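Long-range contacts in putative cell adhesion protein (Bacteroides eggerthii, PDB 4GPV), which probably serves as a building subunit of a distinct type of pilus and so takes part in bacterial cell adhesion: residues P13-L19 / T75-T81; F53-G59 / V103-L109; K84-A90 / M133-V139; D41-A45 / F155-Q161; L23-G27 / W338-P342. All blocks are in the same frame, centred on the assembly; numbering follows the deposited sequence.

Contact 1: P13-L19 / T75-T81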
# COMPACT_ATOMS: atom_id res chain seq x y z
N PRO A 13 28.32 25.79 3.65
CA PRO A 13 27.29 26.50 2.88
C PRO A 13 27.89 27.21 1.67
O PRO A 13 29.04 27.68 1.72
CB PRO A 13 26.71 27.50 3.88
CG PRO A 13 27.74 27.67 4.92
CD PRO A 13 28.49 26.37 5.00
N GLY A 14 27.10 27.25 0.60
CA GLY A 14 27.46 27.98 -0.61
C GLY A 14 26.87 29.37 -0.52
O GLY A 14 26.56 29.86 0.57
N GLU A 15 26.71 30.03 -1.67
CA GLU A 15 26.11 31.36 -1.74
C GLU A 15 24.60 31.22 -1.76
O GLU A 15 24.10 30.18 -2.19
CB GLU A 15 26.61 32.10 -3.00
CG GLU A 15 26.71 33.60 -2.79
CD GLU A 15 27.06 34.45 -4.00
OE1 GLU A 15 27.09 33.92 -5.14
OE2 GLU A 15 27.30 35.67 -3.81
N GLN A 16 23.86 32.25 -1.31
CA GLN A 16 22.40 32.16 -1.33
C GLN A 16 21.91 31.78 -2.72
O GLN A 16 22.38 32.34 -3.72
CB GLN A 16 21.74 33.48 -0.91
CG GLN A 16 20.22 33.28 -0.72
CD GLN A 16 19.51 34.54 -0.30
OE1 GLN A 16 19.99 35.66 -0.49
NE2 GLN A 16 18.33 34.38 0.25
N ALA A 17 21.00 30.84 -2.77
CA ALA A 17 20.44 30.37 -4.02
C ALA A 17 18.94 30.49 -4.01
O ALA A 17 18.32 30.64 -2.95
CB ALA A 17 20.85 28.92 -4.24
N VAL A 18 18.36 30.42 -5.20
CA VAL A 18 16.93 30.35 -5.42
C VAL A 18 16.69 29.03 -6.13
O VAL A 18 17.30 28.78 -7.17
CB VAL A 18 16.32 31.54 -6.19
CG1 VAL A 18 14.81 31.38 -6.31
CG2 VAL A 18 16.68 32.86 -5.52
N LEU A 19 15.87 28.17 -5.53
CA LEU A 19 15.53 26.87 -6.08
C LEU A 19 14.04 26.84 -6.36
O LEU A 19 13.25 27.19 -5.49
CB LEU A 19 15.89 25.76 -5.08
CG LEU A 19 17.35 25.34 -4.97
CD1 LEU A 19 18.01 25.99 -3.79
CD2 LEU A 19 17.44 23.82 -4.78
N THR A 75 9.07 27.88 -4.29
CA THR A 75 10.23 28.73 -4.49
C THR A 75 10.96 28.76 -3.14
O THR A 75 10.42 29.27 -2.15
CB THR A 75 9.82 30.12 -5.02
OG1 THR A 75 9.09 29.95 -6.23
CG2 THR A 75 11.02 31.03 -5.29
N ILE A 76 12.16 28.17 -3.09
CA ILE A 76 12.91 28.09 -1.85
C ILE A 76 14.08 29.07 -1.93
O ILE A 76 14.88 28.98 -2.86
CB ILE A 76 13.37 26.63 -1.56
CG1 ILE A 76 12.14 25.69 -1.36
CG2 ILE A 76 14.29 26.59 -0.33
CD1 ILE A 76 12.44 24.19 -1.43
N THR A 77 14.18 30.00 -0.96
CA THR A 77 15.27 30.98 -0.99
C THR A 77 16.19 30.90 0.24
O THR A 77 17.11 31.69 0.38
CB THR A 77 14.70 32.41 -1.10
OG1 THR A 77 13.99 32.70 0.11
CG2 THR A 77 13.81 32.60 -2.31
N THR A 78 15.93 29.94 1.13
CA THR A 78 16.70 29.80 2.37
C THR A 78 17.93 28.89 2.22
O THR A 78 18.71 28.77 3.16
CB THR A 78 15.79 29.25 3.47
OG1 THR A 78 15.10 28.12 2.95
CG2 THR A 78 14.81 30.31 3.97
N GLY A 79 18.06 28.26 1.06
CA GLY A 79 19.15 27.35 0.74
C GLY A 79 20.32 28.00 0.03
O GLY A 79 20.37 29.22 -0.16
N THR A 80 21.29 27.17 -0.36
CA THR A 80 22.51 27.71 -0.96
C THR A 80 22.90 26.94 -2.22
O THR A 80 22.27 25.92 -2.55
CB THR A 80 23.69 27.66 0.06
OG1 THR A 80 24.23 26.34 0.09
CG2 THR A 80 23.32 28.14 1.49
N THR A 81 23.99 27.40 -2.86
CA THR A 81 24.55 26.75 -4.06
C THR A 81 25.26 25.43 -3.70
O THR A 81 25.72 24.71 -4.60
CB THR A 81 25.47 27.70 -4.80
OG1 THR A 81 26.46 28.20 -3.90
CG2 THR A 81 24.71 28.82 -5.47
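L19 and I76 form an antiparallel hydrogen-bonded pair where strand 18-24 runs beside strand 73-76 in the large mixed sheet. The two hydrogen bonds of this pair are nearly straight: L19 N to I76 O is 3.0 Å and I76 N to L19 O is 2.8 Å. The two side chains share one face of the sheet, and L54 of strand 50-56 packs on both. On the other face V18 CG1 meets T75 CG2 at 3.9 Å, and the two side chains cross at a slant.

Beyond this pair the chains become loops. The register slips by one residue before Q16 and T80 bridge. The Q16 amide spans the gap. Its CG stands anti to the backbone N (chi1 -171°) and the chain is extended, which carries NE2 to T77 O at 3.0 Å. T77 O lies close to the amide plane, and the angle at the hydrogen is 171°. A17 N reaches G79 O at 3.1 Å, coming from above the carbonyl plane. A17 CB lies 3.5 Å from T80 C, and F141 also touches this methyl.

Two threonines hold the far end. T80 OG1 accepts from G14 N at 3.1 Å and also from A82 N. T81 OG1 accepts from E15 N at 2.9 Å, while T81 N donates back to E15 O. G14 has no side chain, which leaves room for the T81 hydroxyl.

Here threonine oxygens do the work of strand carbonyls. They give the irregular segment before strand 18-24 acceptors for its N-H groups.

Contact 2: F53-G59 / V103-L109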
# COMPACT_ATOMS: atom_id res chain seq x y z
N PHE A 53 13.22 18.47 1.32
CA PHE A 53 14.50 18.41 2.03
C PHE A 53 15.61 18.63 1.02
O PHE A 53 15.62 18.00 -0.03
CB PHE A 53 14.69 17.05 2.73
CG PHE A 53 13.56 16.63 3.63
CD1 PHE A 53 12.41 16.04 3.10
CD2 PHE A 53 13.64 16.81 5.01
CE1 PHE A 53 11.35 15.66 3.93
CE2 PHE A 53 12.58 16.44 5.84
CZ PHE A 53 11.44 15.87 5.30
N LEU A 54 16.55 19.53 1.35
CA LEU A 54 17.67 19.80 0.47
C LEU A 54 18.95 19.40 1.18
O LEU A 54 19.12 19.77 2.33
CB LEU A 54 17.73 21.28 0.06
CG LEU A 54 16.54 21.83 -0.73
CD1 LEU A 54 16.66 23.38 -0.88
CD2 LEU A 54 16.46 21.20 -2.08
N PHE A 55 19.82 18.64 0.51
CA PHE A 55 21.06 18.19 1.16
C PHE A 55 22.28 18.57 0.39
O PHE A 55 22.26 18.58 -0.84
CB PHE A 55 21.05 16.67 1.35
CG PHE A 55 19.94 16.20 2.25
CD1 PHE A 55 20.03 16.36 3.63
CD2 PHE A 55 18.80 15.63 1.72
CE1 PHE A 55 18.98 15.95 4.46
CE2 PHE A 55 17.75 15.21 2.56
CZ PHE A 55 17.85 15.38 3.92
N ARG A 56 23.37 18.82 1.11
CA ARG A 56 24.67 19.11 0.52
C ARG A 56 25.35 17.78 0.12
O ARG A 56 24.83 16.70 0.44
CB ARG A 56 25.52 19.94 1.49
CG ARG A 56 24.84 21.26 1.80
CD ARG A 56 25.61 22.19 2.72
NE ARG A 56 24.80 23.38 2.92
CZ ARG A 56 24.84 24.17 3.98
NH1 ARG A 56 25.74 23.96 4.94
NH2 ARG A 56 24.03 25.21 4.08
N GLU A 57 26.52 17.86 -0.57
CA GLU A 57 27.27 16.69 -1.05
C GLU A 57 27.57 15.70 0.09
O GLU A 57 27.45 14.49 -0.10
CB GLU A 57 28.57 17.16 -1.74
CG GLU A 57 29.47 16.07 -2.31
CD GLU A 57 28.92 15.14 -3.38
OE1 GLU A 57 28.07 15.58 -4.19
OE2 GLU A 57 29.39 13.98 -3.45
N GLY A 58 27.91 16.23 1.26
CA GLY A 58 28.23 15.40 2.42
C GLY A 58 27.07 14.97 3.29
O GLY A 58 27.29 14.49 4.41
N GLY A 59 25.84 15.17 2.81
CA GLY A 59 24.62 14.78 3.51
C GLY A 59 24.02 15.77 4.49
O GLY A 59 22.93 15.50 4.99
N VAL A 103 14.84 14.61 11.44
CA VAL A 103 15.79 14.45 10.32
C VAL A 103 16.81 15.59 10.36
O VAL A 103 16.42 16.77 10.35
CB VAL A 103 15.07 14.40 8.95
CG1 VAL A 103 16.05 14.54 7.80
CG2 VAL A 103 14.25 13.12 8.81
N LYS A 104 18.11 15.24 10.40
CA LYS A 104 19.19 16.23 10.44
C LYS A 104 20.09 16.09 9.24
O LYS A 104 20.81 17.03 8.88
CB LYS A 104 20.04 16.07 11.72
CG LYS A 104 19.28 15.87 13.02
CD LYS A 104 18.77 17.16 13.63
CE LYS A 104 18.20 16.91 15.00
NZ LYS A 104 17.19 17.92 15.34
N THR A 105 20.14 14.87 8.68
CA THR A 105 21.01 14.52 7.57
C THR A 105 20.30 13.66 6.53
O THR A 105 19.21 13.13 6.78
CB THR A 105 22.24 13.74 8.06
OG1 THR A 105 21.79 12.47 8.56
CG2 THR A 105 23.09 14.50 9.09
N GLU A 106 20.97 13.46 5.39
CA GLU A 106 20.43 12.63 4.31
C GLU A 106 20.30 11.18 4.79
O GLU A 106 19.29 10.54 4.51
CB GLU A 106 21.35 12.75 3.10
CG GLU A 106 20.82 12.10 1.84
CD GLU A 106 21.68 12.41 0.63
OE1 GLU A 106 22.71 13.10 0.78
OE2 GLU A 106 21.31 11.97 -0.48
N THR A 107 21.30 10.70 5.56
CA THR A 107 21.28 9.35 6.15
C THR A 107 20.02 9.20 7.01
O THR A 107 19.32 8.20 6.86
CB THR A 107 22.58 9.09 6.94
OG1 THR A 107 23.68 9.22 6.04
CG2 THR A 107 22.62 7.69 7.58
N ASP A 108 19.66 10.22 7.81
CA ASP A 108 18.43 10.17 8.63
C ASP A 108 17.19 10.06 7.79
O ASP A 108 16.30 9.27 8.13
CB ASP A 108 18.27 11.42 9.50
CG ASP A 108 19.30 11.58 10.60
OD1 ASP A 108 19.90 10.55 11.00
OD2 ASP A 108 19.47 12.72 11.09
N LEU A 109 17.07 10.89 6.74
CA LEU A 109 15.87 10.89 5.93
C LEU A 109 15.68 9.53 5.24
O LEU A 109 14.57 9.03 5.19
CB LEU A 109 15.92 12.00 4.87
CG LEU A 109 14.73 12.03 3.91
CD1 LEU A 109 13.46 12.37 4.61
CD2 LEU A 109 14.95 13.00 2.81
O HOH W 1 23.31 14.88 -1.11
O HOH W 2 25.37 12.55 0.83
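F55 of strand 50-56 lies against E106, the first residue of helix 106-111. The helix starts with a capping box: D108 N donates to T105 OG1, and T105 N to D108 OD2.

The tight part is built on two aromatic rings. E106 CB sits over the F55 ring, 3.9 Å from its centroid and 15° off the normal. The E106 carboxylate lies nearly parallel to that ring, the planes 9° apart. The backbone of the helix start, E106 N and T105 C, also presses on F55 CE1. L109 serves both phenylalanines. Its CG stands anti to the backbone N (chi1 177°), which carries the branch in between the two rings: CD2 meets F55 CE2 at the ring edge, 3.6 Å away, and CD1 stands over the face of F53. V103 CG1 adds a looser touch, 4.3 Å from F53 CD2.

The polar side begins at the type I turn R56 to G59. G59 O takes the E106 N-H at 2.9 Å. E106 OE2 is bonded to Y87 OH. Water links E106 OE1 to the turn carbonyls. One water donates to R56 O and OE1, a second to E57 O and, at 2.7 Å, to E106 OE1.

Contact 3: K84-A90 / M133-V139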
# COMPACT_ATOMS: atom_id res chain seq x y z
N LYS A 84 22.76 19.69 -3.34
CA LYS A 84 23.05 18.67 -4.36
C LYS A 84 21.88 17.73 -4.63
O LYS A 84 21.78 17.18 -5.73
CB LYS A 84 24.25 17.82 -3.93
CG LYS A 84 25.57 18.60 -3.90
CD LYS A 84 26.09 19.01 -5.29
CE LYS A 84 26.56 17.85 -6.14
NZ LYS A 84 26.90 18.29 -7.52
N LYS A 85 21.02 17.51 -3.63
CA LYS A 85 19.88 16.59 -3.74
C LYS A 85 18.65 17.17 -3.12
O LYS A 85 18.74 17.79 -2.06
CB LYS A 85 20.20 15.26 -3.02
CG LYS A 85 21.11 14.29 -3.77
CD LYS A 85 20.38 13.49 -4.85
CE LYS A 85 19.55 12.34 -4.34
NZ LYS A 85 18.80 11.71 -5.45
N ALA A 86 17.49 16.94 -3.77
CA ALA A 86 16.19 17.36 -3.25
C ALA A 86 15.33 16.12 -3.09
O ALA A 86 15.29 15.28 -4.00
CB ALA A 86 15.53 18.36 -4.21
N TYR A 87 14.76 15.92 -1.89
CA TYR A 87 13.83 14.84 -1.60
C TYR A 87 12.51 15.46 -1.28
O TYR A 87 12.45 16.50 -0.59
CB TYR A 87 14.33 14.02 -0.42
CG TYR A 87 15.58 13.21 -0.68
CD1 TYR A 87 16.84 13.77 -0.56
CD2 TYR A 87 15.50 11.84 -0.88
CE1 TYR A 87 17.99 13.01 -0.78
CE2 TYR A 87 16.64 11.06 -1.06
CZ TYR A 87 17.89 11.65 -1.01
OH TYR A 87 19.01 10.88 -1.18
N VAL A 88 11.43 14.83 -1.77
CA VAL A 88 10.07 15.34 -1.53
C VAL A 88 9.21 14.20 -0.97
O VAL A 88 9.22 13.09 -1.51
CB VAL A 88 9.41 15.94 -2.81
CG1 VAL A 88 7.97 16.39 -2.55
CG2 VAL A 88 10.23 17.12 -3.36
N VAL A 89 8.47 14.49 0.09
CA VAL A 89 7.50 13.56 0.66
C VAL A 89 6.18 14.30 0.68
O VAL A 89 6.12 15.39 1.24
CB VAL A 89 7.90 13.01 2.05
CG1 VAL A 89 6.81 12.07 2.58
CG2 VAL A 89 9.24 12.27 2.02
N ALA A 90 5.13 13.73 0.10
CA ALA A 90 3.82 14.37 0.11
C ALA A 90 2.87 13.64 1.04
O ALA A 90 2.94 12.41 1.19
CB ALA A 90 3.23 14.36 -1.30
N MSE A 133 3.29 9.93 -1.01
CA MSE A 133 4.08 9.91 -2.24
C MSE A 133 5.45 10.45 -1.95
O MSE A 133 5.62 11.25 -1.02
CB MSE A 133 3.44 10.75 -3.36
CG MSE A 133 2.08 10.19 -3.81
SE MSE A 133 1.25 11.39 -5.09
CE MSE A 133 0.18 12.47 -3.92
N SER A 134 6.45 9.96 -2.68
CA SER A 134 7.79 10.46 -2.45
C SER A 134 8.58 10.43 -3.74
O SER A 134 8.24 9.72 -4.69
CB SER A 134 8.48 9.67 -1.34
OG SER A 134 8.82 8.36 -1.81
N GLY A 135 9.62 11.22 -3.79
CA GLY A 135 10.48 11.30 -4.96
C GLY A 135 11.74 12.06 -4.64
O GLY A 135 11.84 12.67 -3.58
N GLU A 136 12.72 12.03 -5.57
CA GLU A 136 13.97 12.75 -5.30
C GLU A 136 14.60 13.17 -6.61
O GLU A 136 14.36 12.53 -7.64
CB GLU A 136 14.96 11.87 -4.49
CG GLU A 136 15.48 10.65 -5.25
CD GLU A 136 16.17 9.60 -4.42
OE1 GLU A 136 15.46 8.81 -3.76
OE2 GLU A 136 17.42 9.51 -4.48
N SER A 137 15.47 14.17 -6.56
CA SER A 137 16.14 14.64 -7.77
C SER A 137 17.47 15.26 -7.43
O SER A 137 17.65 15.80 -6.33
CB SER A 137 15.26 15.67 -8.48
OG SER A 137 15.90 16.28 -9.59
N GLU A 138 18.40 15.23 -8.41
CA GLU A 138 19.66 15.94 -8.31
C GLU A 138 19.38 17.46 -8.48
O GLU A 138 18.44 17.84 -9.18
CB GLU A 138 20.66 15.44 -9.39
CG GLU A 138 22.10 15.82 -9.07
CD GLU A 138 23.18 15.39 -10.05
OE1 GLU A 138 22.84 14.96 -11.17
OE2 GLU A 138 24.37 15.53 -9.69
N VAL A 139 20.16 18.29 -7.80
CA VAL A 139 20.07 19.75 -7.88
C VAL A 139 21.28 20.22 -8.69
O VAL A 139 22.41 19.88 -8.32
CB VAL A 139 20.02 20.41 -6.49
CG1 VAL A 139 20.05 21.93 -6.60
CG2 VAL A 139 18.77 19.94 -5.73
O HOH W 3 18.96 8.45 -2.42
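Y87 and E136 face each other as a non-hydrogen-bonded pair of the antiparallel strands 84-90 and 133-138. Paired backbone bonds tie A86 to S137 and V88 to G135. The Y87 and E136 side chains lie alongside one another, pointing the same way. E136 CB touches Y87 CD2 at 3.7 Å, off-centre from the ring. F195 also meets this ring edge-to-face. E136 CG is tucked between its own backbone N and carbonyl carbon.

K85 comes from the same face. With K84 it forms a classic beta bulge opposite F55. Its chain folds at chi2 (-79°) and chi3 (-78°), bringing NZ back across to E136 OE2 at 2.8 Å. This salt bridge uses the anti lone pair. A water donates to the same OE2 and also to Y87 OH, which is bonded to E106 as well. A leucine in place of K85 would probably leave E136 without its charged mate and freer to turn off the ring.

On the opposite face A86 CB meets V139 CG2 at 3.9 Å, and A90 CB meets CB of M133, a selenomethionine, at 4.2 Å. Backbone bonds join the strands; charge and water add to this on the Y87 face, apolar contact on the A86 face.

Contact 4: D41-A45 / F155-Q161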
# COMPACT_ATOMS: atom_id res chain seq x y z
N ASP A 41 -2.56 1.74 -14.09
CA ASP A 41 -3.69 2.25 -13.32
C ASP A 41 -3.33 3.69 -12.93
O ASP A 41 -2.59 3.89 -11.97
CB ASP A 41 -3.97 1.36 -12.07
CG ASP A 41 -5.11 1.85 -11.17
OD1 ASP A 41 -5.74 2.88 -11.50
OD2 ASP A 41 -5.37 1.20 -10.13
N THR A 42 -3.80 4.68 -13.71
CA THR A 42 -3.47 6.08 -13.47
C THR A 42 -4.43 6.62 -12.42
O THR A 42 -5.64 6.61 -12.60
CB THR A 42 -3.43 6.87 -14.78
OG1 THR A 42 -2.52 6.21 -15.66
CG2 THR A 42 -2.96 8.31 -14.58
N GLU A 43 -3.86 7.09 -11.31
CA GLU A 43 -4.61 7.59 -10.16
C GLU A 43 -4.38 9.09 -9.97
O GLU A 43 -3.26 9.50 -9.65
CB GLU A 43 -4.13 6.82 -8.92
CG GLU A 43 -4.84 7.15 -7.61
CD GLU A 43 -5.86 6.14 -7.13
OE1 GLU A 43 -5.94 5.03 -7.70
OE2 GLU A 43 -6.56 6.46 -6.15
N ASP A 44 -5.44 9.89 -10.11
CA ASP A 44 -5.37 11.33 -9.85
C ASP A 44 -5.25 11.46 -8.35
O ASP A 44 -6.18 11.11 -7.62
CB ASP A 44 -6.58 12.08 -10.43
CG ASP A 44 -6.44 12.35 -11.90
OD1 ASP A 44 -5.64 13.24 -12.27
OD2 ASP A 44 -7.13 11.67 -12.70
N ALA A 45 -4.06 11.79 -7.89
CA ALA A 45 -3.77 11.85 -6.47
C ALA A 45 -3.60 13.26 -6.02
O ALA A 45 -2.75 13.99 -6.52
CB ALA A 45 -2.53 11.04 -6.15
N PHE A 155 3.78 6.55 -5.53
CA PHE A 155 3.10 6.11 -4.30
C PHE A 155 4.01 5.27 -3.46
O PHE A 155 4.74 4.43 -3.98
CB PHE A 155 1.86 5.26 -4.64
CG PHE A 155 0.76 6.02 -5.31
CD1 PHE A 155 0.12 7.08 -4.66
CD2 PHE A 155 0.33 5.67 -6.60
CE1 PHE A 155 -0.92 7.78 -5.30
CE2 PHE A 155 -0.72 6.36 -7.22
CZ PHE A 155 -1.32 7.42 -6.57
N VAL A 156 3.92 5.44 -2.13
CA VAL A 156 4.68 4.62 -1.19
C VAL A 156 3.98 3.26 -1.06
O VAL A 156 4.64 2.25 -0.85
CB VAL A 156 4.76 5.37 0.17
CG1 VAL A 156 5.34 4.47 1.28
CG2 VAL A 156 5.58 6.64 0.02
N ALA A 157 2.65 3.27 -1.10
CA ALA A 157 1.84 2.05 -0.97
C ALA A 157 1.61 1.33 -2.31
O ALA A 157 1.95 1.83 -3.39
CB ALA A 157 0.49 2.42 -0.35
N ALA A 158 0.97 0.16 -2.21
CA ALA A 158 0.40 -0.63 -3.29
C ALA A 158 -1.11 -0.64 -3.07
O ALA A 158 -1.58 -0.42 -1.94
CB ALA A 158 0.97 -2.06 -3.25
N LYS A 159 -1.87 -0.95 -4.11
CA LYS A 159 -3.31 -1.03 -4.02
C LYS A 159 -3.74 -2.43 -4.44
O LYS A 159 -3.21 -2.96 -5.43
CB LYS A 159 -3.92 0.03 -4.95
CG LYS A 159 -5.44 0.10 -4.91
CD LYS A 159 -5.91 1.33 -5.71
CE LYS A 159 -6.48 1.03 -7.05
NZ LYS A 159 -6.91 2.28 -7.74
N ILE A 160 -4.69 -3.02 -3.70
CA ILE A 160 -5.21 -4.36 -4.04
C ILE A 160 -6.71 -4.24 -4.22
O ILE A 160 -7.38 -3.83 -3.28
CB ILE A 160 -4.84 -5.41 -2.94
CG1 ILE A 160 -3.31 -5.54 -2.79
CG2 ILE A 160 -5.49 -6.80 -3.27
CD1 ILE A 160 -2.89 -6.30 -1.52
N GLN A 161 -7.25 -4.63 -5.39
CA GLN A 161 -8.69 -4.58 -5.66
C GLN A 161 -9.22 -6.00 -5.76
O GLN A 161 -8.54 -6.85 -6.33
CB GLN A 161 -8.99 -3.86 -6.99
CG GLN A 161 -8.88 -2.35 -6.88
CD GLN A 161 -8.99 -1.68 -8.23
OE1 GLN A 161 -8.06 -1.70 -9.03
NE2 GLN A 161 -10.14 -1.11 -8.49
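D41 and E43 of strand 40-46 share the amine of K159, forming a salt-bridge network between two strands of the large mixed sheet. The strands are not sheet neighbours here. The axes of their short segments stay well apart and cross at 111°, so side chains alone make the contact.

The ionic part centres on K159 NZ. It lies 3.0 Å from D41 OD2 and 2.9 Å from E43 OE1. E43 offers its syn lone pair. D41 is met on the syn side too, slightly out of the carboxylate plane. K159 starts extended but bends at chi3 (104°), which turns NZ in between the two acids. The lysine meets D41 at about a right angle, while E43 arrives from the opposite direction. Each acceptor oxygen has a second donor: S298 OG for D41 OD2 and W338 NE1 for E43 OE1. K159 is buried, and two carboxylates this near would be expected to favour its charged form.

The apolar part is built on F155. E43 CG is anti to its backbone N (chi1 -178°), and its stem runs by the end of the ring, with CG 3.7 Å from F155 CZ. Ring and carboxylate planes stand nearly perpendicular. M133 also packs on both A45 and F155. At the ring edge, near its plane, A45 CB lies 3.7 Å from F155 CE1.

Contact 5: L23-G27 / W338-P342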
# COMPACT_ATOMS: atom_id res chain seq x y z
N LEU A 23 6.64 19.68 -8.91
CA LEU A 23 6.23 18.30 -8.61
C LEU A 23 5.42 17.75 -9.75
O LEU A 23 4.59 18.45 -10.33
CB LEU A 23 5.43 18.19 -7.31
CG LEU A 23 6.04 18.88 -6.07
CD1 LEU A 23 5.10 18.78 -4.90
CD2 LEU A 23 7.43 18.31 -5.74
N LYS A 24 5.67 16.48 -10.11
CA LYS A 24 4.92 15.86 -11.21
C LYS A 24 4.75 14.39 -10.91
O LYS A 24 5.30 13.91 -9.92
CB LYS A 24 5.61 16.09 -12.57
CG LYS A 24 6.90 15.31 -12.79
CD LYS A 24 7.44 15.47 -14.23
CE LYS A 24 6.92 14.45 -15.23
NZ LYS A 24 7.44 13.08 -14.97
N GLY A 25 3.99 13.70 -11.76
CA GLY A 25 3.74 12.29 -11.58
C GLY A 25 4.86 11.42 -12.08
O GLY A 25 5.90 11.93 -12.52
N ASP A 26 4.64 10.08 -12.04
CA ASP A 26 5.69 9.15 -12.48
C ASP A 26 5.30 8.32 -13.73
O ASP A 26 5.91 7.28 -14.00
CB ASP A 26 6.05 8.22 -11.31
CG ASP A 26 4.93 7.33 -10.80
OD1 ASP A 26 3.76 7.55 -11.20
OD2 ASP A 26 5.21 6.42 -10.00
N GLY A 27 4.34 8.80 -14.49
CA GLY A 27 3.86 8.12 -15.70
C GLY A 27 4.62 8.43 -16.97
O GLY A 27 5.49 9.32 -16.99
N TRP A 338 0.94 1.46 -10.77
CA TRP A 338 0.02 2.41 -10.13
C TRP A 338 0.66 3.78 -10.27
O TRP A 338 1.67 4.06 -9.65
CB TRP A 338 -0.22 2.00 -8.66
CG TRP A 338 -1.34 2.74 -7.98
CD1 TRP A 338 -2.46 3.27 -8.57
CD2 TRP A 338 -1.53 2.86 -6.57
NE1 TRP A 338 -3.27 3.84 -7.61
CE2 TRP A 338 -2.74 3.58 -6.37
CE3 TRP A 338 -0.75 2.53 -5.45
CZ2 TRP A 338 -3.21 3.93 -5.10
CZ3 TRP A 338 -1.21 2.89 -4.18
CH2 TRP A 338 -2.44 3.55 -4.01
N VAL A 339 0.17 4.56 -11.24
CA VAL A 339 0.78 5.83 -11.63
C VAL A 339 0.11 6.99 -10.91
O VAL A 339 -1.12 7.10 -10.87
CB VAL A 339 0.67 5.95 -13.17
CG1 VAL A 339 1.01 7.36 -13.68
CG2 VAL A 339 1.53 4.91 -13.87
N THR A 340 0.94 7.89 -10.36
CA THR A 340 0.46 9.09 -9.70
C THR A 340 0.13 10.12 -10.78
O THR A 340 0.91 10.30 -11.73
CB THR A 340 1.53 9.69 -8.76
OG1 THR A 340 2.66 10.02 -9.57
CG2 THR A 340 1.96 8.75 -7.66
N GLN A 341 -0.96 10.83 -10.60
CA GLN A 341 -1.27 11.98 -11.45
C GLN A 341 -1.55 13.11 -10.45
O GLN A 341 -2.72 13.34 -10.12
CB GLN A 341 -2.41 11.67 -12.44
CG GLN A 341 -2.42 12.59 -13.65
CD GLN A 341 -2.97 11.91 -14.89
OE1 GLN A 341 -4.14 11.51 -14.95
NE2 GLN A 341 -2.15 11.77 -15.91
N PRO A 342 -0.48 13.69 -9.81
CA PRO A 342 -0.69 14.68 -8.74
C PRO A 342 -1.52 15.88 -9.17
O PRO A 342 -1.31 16.44 -10.24
CB PRO A 342 0.74 15.11 -8.38
CG PRO A 342 1.59 13.96 -8.75
CD PRO A 342 0.96 13.49 -10.04
O HOH W 4 3.46 5.40 -8.17
O HOH W 5 4.34 3.53 -11.36
O HOH W 6 1.86 10.65 -14.37
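The D26 carboxylate is the flat group that meets strand 329-343 most directly. D26 lies in the loop that follows strand 18-24 of the large mixed sheet. Its OD1 accepts from T340 N at 3.0 Å, on the syn side and 25° out of the carboxylate plane. Its OD2 is bonded to S154 OG and also takes a water at 2.7 Å, and that water donates to W338 O as well. W338 carries the other flat group. Its side chain leaves the backbone away from the loop, and its indole stacks on F155. The puckered P342 ring lies against the glycine backbone, with P342 CD 3.4 Å from G25 CA.

D26 CG sits between its own backbone N and carbonyl carbon (chi1 62°). This turns the carboxylate back toward T340, and the two side chains cross at about a right angle. A weak bond runs the other way, from D26 N to T340 OG1 at 3.2 Å. The threonine hydroxyl also has L153 O as a partner. An alanine at D26 would probably leave T340 N without its acceptor and break the water link to W338 O.

The two glycines let the chains come close. G25 CA makes a CH contact with T340 O at 3.5 Å. G27 CA lies 3.6 Å from V339 CG1. Solvent completes the join. One water accepts from G27 N at 3.1 Å and donates to T340 O at 2.8 Å.

All five contacts reach the large mixed sheet and follow one another along it. The centres of contacts 1, 2 and 3 lie 11 to 16 Å apart. Contact 3 is about 14 Å from contact 5 and 19 Å from contact 4, centre to centre, and its M133 touches F155 and A45 of contact 4 and T340 of contact 5. Contacts 4 and 5, about 10 Å between centres, share the region where strand 329-343 lies beside strand 40-46. Contacts 1 and 5 use the two ends of strand 18-24. Along the chain, contact 5 spans the longest interval, and contacts 2, 3 and 4 fall within it. The sheet runs from outlying contact 1 to contact 4 near the chain's centre, and contact 5 joins residues near the two chain ends.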